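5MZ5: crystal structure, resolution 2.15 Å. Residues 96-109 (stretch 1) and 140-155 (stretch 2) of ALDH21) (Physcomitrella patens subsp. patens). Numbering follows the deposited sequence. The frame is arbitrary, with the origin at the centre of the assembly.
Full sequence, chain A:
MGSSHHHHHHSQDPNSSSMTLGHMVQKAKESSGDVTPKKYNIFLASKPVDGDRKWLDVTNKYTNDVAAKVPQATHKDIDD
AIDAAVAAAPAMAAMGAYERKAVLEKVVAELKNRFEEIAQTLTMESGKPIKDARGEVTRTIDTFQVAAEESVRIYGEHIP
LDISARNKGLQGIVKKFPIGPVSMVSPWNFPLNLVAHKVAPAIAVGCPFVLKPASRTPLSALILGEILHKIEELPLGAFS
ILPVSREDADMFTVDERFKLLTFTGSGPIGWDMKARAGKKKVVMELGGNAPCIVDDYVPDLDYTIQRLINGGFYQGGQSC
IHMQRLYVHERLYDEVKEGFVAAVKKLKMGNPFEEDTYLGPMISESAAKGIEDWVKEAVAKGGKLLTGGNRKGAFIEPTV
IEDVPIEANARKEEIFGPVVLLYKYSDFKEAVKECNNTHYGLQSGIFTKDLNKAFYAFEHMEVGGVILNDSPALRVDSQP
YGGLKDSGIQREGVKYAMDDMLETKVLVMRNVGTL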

# COMPACT_ATOMS: atom_id res chain seq x y z
N GLY A 96 -11.84 13.28 16.29
CA GLY A 96 -11.02 12.07 16.35
C GLY A 96 -11.59 11.07 15.35
O GLY A 96 -12.78 11.14 15.02
N ALA A 97 -10.73 10.17 14.83
CA ALA A 97 -11.15 9.14 13.85
C ALA A 97 -12.30 8.28 14.39
O ALA A 97 -13.24 8.00 13.66
CB ALA A 97 -9.96 8.27 13.44
N TYR A 98 -12.24 7.94 15.70
CA TYR A 98 -13.26 7.16 16.40
C TYR A 98 -14.60 7.92 16.49
O TYR A 98 -15.65 7.28 16.58
CB TYR A 98 -12.77 6.72 17.82
CG TYR A 98 -12.67 7.88 18.80
CD1 TYR A 98 -11.53 8.68 18.86
CD2 TYR A 98 -13.75 8.22 19.62
CE1 TYR A 98 -11.46 9.79 19.69
CE2 TYR A 98 -13.69 9.33 20.47
CZ TYR A 98 -12.54 10.11 20.50
OH TYR A 98 -12.46 11.19 21.35
N GLU A 99 -14.57 9.27 16.50
CA GLU A 99 -15.79 10.09 16.53
C GLU A 99 -16.48 10.04 15.19
O GLU A 99 -17.70 9.92 15.15
CB GLU A 99 -15.49 11.55 16.94
CG GLU A 99 -15.03 11.69 18.37
CD GLU A 99 -14.78 13.11 18.84
OE1 GLU A 99 -15.42 13.52 19.84
OE2 GLU A 99 -13.96 13.83 18.21
N ARG A 100 -15.70 10.10 14.09
CA ARG A 100 -16.23 10.00 12.72
C ARG A 100 -16.85 8.61 12.54
O ARG A 100 -17.96 8.50 12.03
CB ARG A 100 -15.15 10.27 11.65
CG ARG A 100 -14.56 11.67 11.73
CD ARG A 100 -13.70 12.01 10.52
NE ARG A 100 -12.68 11.00 10.22
CZ ARG A 100 -11.43 11.03 10.70
NH1 ARG A 100 -10.57 10.08 10.36
NH2 ARG A 100 -11.03 12.01 11.50
N LYS A 101 -16.16 7.56 13.07
CA LYS A 101 -16.64 6.18 13.05
C LYS A 101 -17.96 6.03 13.81
O LYS A 101 -18.86 5.36 13.32
CB LYS A 101 -15.59 5.24 13.66
CG LYS A 101 -15.91 3.76 13.44
CD LYS A 101 -14.90 2.86 14.11
CE LYS A 101 -15.11 1.44 13.66
NZ LYS A 101 -14.49 0.47 14.58
N ALA A 102 -18.04 6.61 15.03
CA ALA A 102 -19.23 6.56 15.88
C ALA A 102 -20.46 7.16 15.17
O ALA A 102 -21.55 6.59 15.29
CB ALA A 102 -18.98 7.25 17.22
N VAL A 103 -20.28 8.27 14.41
CA VAL A 103 -21.37 8.89 13.63
C VAL A 103 -21.90 7.86 12.62
O VAL A 103 -23.11 7.60 12.57
CB VAL A 103 -20.95 10.21 12.90
CG1 VAL A 103 -22.08 10.75 12.02
CG2 VAL A 103 -20.47 11.28 13.88
N LEU A 104 -20.99 7.29 11.82
CA LEU A 104 -21.31 6.33 10.76
C LEU A 104 -21.95 5.05 11.30
O LEU A 104 -22.86 4.52 10.67
CB LEU A 104 -20.07 6.05 9.89
CG LEU A 104 -19.53 7.25 9.13
CD1 LEU A 104 -18.08 7.09 8.81
CD2 LEU A 104 -20.36 7.56 7.88
N GLU A 105 -21.50 4.58 12.47
CA GLU A 105 -22.06 3.38 13.11
C GLU A 105 -23.46 3.65 13.65
O GLU A 105 -24.30 2.74 13.63
CB GLU A 105 -21.14 2.87 14.24
CG GLU A 105 -19.85 2.25 13.71
CD GLU A 105 -18.93 1.71 14.79
OE1 GLU A 105 -18.74 2.37 15.83
OE2 GLU A 105 -18.39 0.61 14.57
N LYS A 106 -23.71 4.89 14.11
CA LYS A 106 -25.03 5.30 14.59
C LYS A 106 -26.02 5.39 13.42
O LYS A 106 -27.18 5.06 13.60
CB LYS A 106 -24.96 6.62 15.38
CG LYS A 106 -24.46 6.42 16.80
CD LYS A 106 -24.31 7.75 17.53
CE LYS A 106 -23.74 7.55 18.92
NZ LYS A 106 -24.04 8.70 19.82
N VAL A 107 -25.54 5.77 12.22
CA VAL A 107 -26.35 5.81 11.00
C VAL A 107 -26.73 4.36 10.62
O VAL A 107 -27.90 4.09 10.36
CB VAL A 107 -25.66 6.57 9.82
CG1 VAL A 107 -26.49 6.49 8.54
CG2 VAL A 107 -25.39 8.02 10.18
N VAL A 108 -25.75 3.43 10.65
CA VAL A 108 -25.94 1.99 10.38
C VAL A 108 -27.05 1.41 11.29
O VAL A 108 -28.00 0.80 10.78
CB VAL A 108 -24.60 1.20 10.49
CG1 VAL A 108 -24.83 -0.31 10.52
CG2 VAL A 108 -23.64 1.57 9.36
N ALA A 109 -26.98 1.69 12.61
CA ALA A 109 -27.93 1.25 13.63
C ALA A 109 -29.35 1.79 13.40
O ALA A 109 -30.32 1.03 13.52
CB ALA A 109 -27.44 1.62 15.03
N THR A 140 -27.21 0.47 1.24
CA THR A 140 -26.96 1.74 1.95
C THR A 140 -26.34 1.44 3.32
O THR A 140 -25.43 2.15 3.73
CB THR A 140 -28.24 2.59 2.05
OG1 THR A 140 -28.69 2.86 0.73
CG2 THR A 140 -28.02 3.92 2.83
N ILE A 141 -26.84 0.38 4.00
CA ILE A 141 -26.30 -0.12 5.28
C ILE A 141 -24.83 -0.55 5.06
O ILE A 141 -23.97 -0.12 5.82
CB ILE A 141 -27.20 -1.18 5.98
CG1 ILE A 141 -28.50 -0.51 6.52
CG2 ILE A 141 -26.46 -1.93 7.12
CD1 ILE A 141 -29.66 -1.41 6.86
N ASP A 142 -24.54 -1.28 3.96
CA ASP A 142 -23.18 -1.71 3.62
C ASP A 142 -22.26 -0.52 3.34
O ASP A 142 -21.10 -0.56 3.72
CB ASP A 142 -23.16 -2.66 2.40
CG ASP A 142 -23.76 -4.05 2.58
OD1 ASP A 142 -24.02 -4.44 3.75
OD2 ASP A 142 -23.97 -4.74 1.56
N THR A 143 -22.77 0.51 2.65
CA THR A 143 -22.03 1.72 2.26
C THR A 143 -21.61 2.49 3.52
O THR A 143 -20.44 2.87 3.62
CB THR A 143 -22.87 2.56 1.28
OG1 THR A 143 -23.14 1.76 0.14
CG2 THR A 143 -22.17 3.85 0.85
N PHE A 144 -22.55 2.73 4.45
CA PHE A 144 -22.26 3.42 5.70
C PHE A 144 -21.32 2.58 6.60
O PHE A 144 -20.48 3.16 7.29
CB PHE A 144 -23.55 3.81 6.45
CG PHE A 144 -24.07 5.15 6.01
CD1 PHE A 144 -23.52 6.33 6.50
CD2 PHE A 144 -25.09 5.24 5.06
CE1 PHE A 144 -23.98 7.58 6.07
CE2 PHE A 144 -25.57 6.49 4.65
CZ PHE A 144 -24.99 7.65 5.13
N GLN A 145 -21.45 1.24 6.53
CA GLN A 145 -20.62 0.29 7.28
C GLN A 145 -19.19 0.31 6.76
O GLN A 145 -18.27 0.40 7.56
CB GLN A 145 -21.21 -1.13 7.30
CG GLN A 145 -20.38 -2.14 8.15
CD GLN A 145 -20.31 -1.75 9.61
OE1 GLN A 145 -21.31 -1.35 10.22
NE2 GLN A 145 -19.13 -1.80 10.21
N VAL A 146 -19.00 0.29 5.41
CA VAL A 146 -17.68 0.39 4.78
C VAL A 146 -17.04 1.73 5.21
O VAL A 146 -15.86 1.75 5.57
CB VAL A 146 -17.70 0.22 3.23
CG1 VAL A 146 -16.34 0.52 2.61
CG2 VAL A 146 -18.17 -1.18 2.83
N ALA A 147 -17.83 2.84 5.18
CA ALA A 147 -17.34 4.16 5.56
C ALA A 147 -16.89 4.21 7.01
O ALA A 147 -15.84 4.79 7.28
CB ALA A 147 -18.38 5.24 5.27
N ALA A 148 -17.66 3.57 7.93
CA ALA A 148 -17.31 3.50 9.35
C ALA A 148 -15.92 2.86 9.51
O ALA A 148 -15.08 3.37 10.25
CB ALA A 148 -18.36 2.69 10.13
N GLU A 149 -15.66 1.76 8.76
CA GLU A 149 -14.39 1.03 8.82
C GLU A 149 -13.25 1.80 8.19
O GLU A 149 -12.12 1.72 8.67
CB GLU A 149 -14.54 -0.35 8.17
CG GLU A 149 -15.57 -1.18 8.92
CD GLU A 149 -16.09 -2.39 8.20
OE1 GLU A 149 -15.60 -2.72 7.09
OE2 GLU A 149 -17.03 -3.01 8.75
N GLU A 150 -13.54 2.53 7.10
CA GLU A 150 -12.56 3.35 6.39
C GLU A 150 -12.18 4.62 7.18
O GLU A 150 -11.04 5.08 7.05
CB GLU A 150 -13.04 3.72 4.99
CG GLU A 150 -13.11 2.55 4.01
CD GLU A 150 -11.83 1.78 3.72
OE1 GLU A 150 -11.94 0.59 3.34
OE2 GLU A 150 -10.73 2.36 3.83
N SER A 151 -13.11 5.18 7.98
CA SER A 151 -12.87 6.40 8.78
C SER A 151 -11.67 6.28 9.76
O SER A 151 -11.04 7.30 10.06
CB SER A 151 -14.13 6.82 9.53
OG SER A 151 -14.40 5.97 10.63
N VAL A 152 -11.37 5.05 10.23
CA VAL A 152 -10.26 4.76 11.15
C VAL A 152 -9.05 4.17 10.41
O VAL A 152 -8.12 3.71 11.05
CB VAL A 152 -10.70 3.89 12.37
CG1 VAL A 152 -11.60 4.68 13.32
CG2 VAL A 152 -11.38 2.57 11.94
N ARG A 153 -9.04 4.24 9.06
CA ARG A 153 -7.99 3.68 8.22
C ARG A 153 -7.43 4.64 7.19
O ARG A 153 -6.96 4.20 6.15
CB ARG A 153 -8.52 2.46 7.45
CG ARG A 153 -8.44 1.22 8.25
CD ARG A 153 -9.26 0.08 7.67
NE ARG A 153 -9.08 -1.04 8.57
CZ ARG A 153 -9.81 -1.24 9.66
NH1 ARG A 153 -10.88 -0.49 9.89
NH2 ARG A 153 -9.51 -2.23 10.49
N ILE A 154 -7.48 5.95 7.47
CA ILE A 154 -6.89 6.91 6.54
C ILE A 154 -5.39 6.95 6.87
O ILE A 154 -4.96 7.62 7.81
CB ILE A 154 -7.58 8.31 6.56
CG1 ILE A 154 -9.11 8.17 6.37
CG2 ILE A 154 -6.93 9.24 5.48
CD1 ILE A 154 -9.92 9.40 6.70
N TYR A 155 -4.63 6.19 6.13
CA TYR A 155 -3.18 6.06 6.30
C TYR A 155 -2.42 7.09 5.52
O TYR A 155 -2.88 7.61 4.49
CB TYR A 155 -2.70 4.64 5.90
CG TYR A 155 -3.33 3.53 6.72
CD1 TYR A 155 -3.31 3.57 8.11
CD2 TYR A 155 -3.95 2.45 6.10
CE1 TYR A 155 -3.88 2.55 8.87
CE2 TYR A 155 -4.51 1.41 6.85
CZ TYR A 155 -4.48 1.47 8.24
OH TYR A 155 -5.05 0.47 8.99

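The contact is made by two helices that run almost antiparallel, with 169° between their N-to-C directions and axes that approach to 8.2 Å. Helix 97-109 starts directly after Gly96, which occupies the N-cap position; Gly96 N donates a hydrogen bond to Glu99 OE2 (2.9 Å). The opposing register pairs Ala97 with Val152, Lys101 with Ala148 and Val108 with Ile141. The backbones come especially near at the second pair, where Lys101 CA lies 4.6 Å from Ala148 CA.

Side chains interlock on both sides of the interface. Leu104 fits as a knob among Phe144, Ala147, Ala148 and Ser151, with its CB 3.8 Å from Ala148 CB and its CD2 3.7 Å from Phe144 CD1, at the edge of the ring. Val107 instead covers a face of that ring: its CG1 stands 3.6 Å from the ring centroid of Phe144 and only 9° off the normal, a CH-pi arrangement. Val108 extends the apolar packing, its CG2 reaching 3.7 Å from Phe144 CB and its CG1 4.1 Å from Ile141 CG2.

Ser151 is the reciprocal knob, seated among Ala97, Arg100, Lys101 and Leu104. Ser151 OG donates a hydrogen bond to Ala148 O (2.7 Å) within its own stretch, so the hydroxyl is satisfied locally while packing 3.3 Å from Lys101 CB. The single hydrogen bond between the stretches runs from Arg100 NH1 to Ser151 O (2.8 Å); the acceptor lies near the guanidinium plane, although the N-H...O angle of 131° is well short of linear. Beside this polar link, Ala97 CB packs 3.9 Å from Val152 CG1, and Lys101 CD lies at the same distance from Val152 CG1, so the aliphatic part of the lysine contributes to the apolar contact.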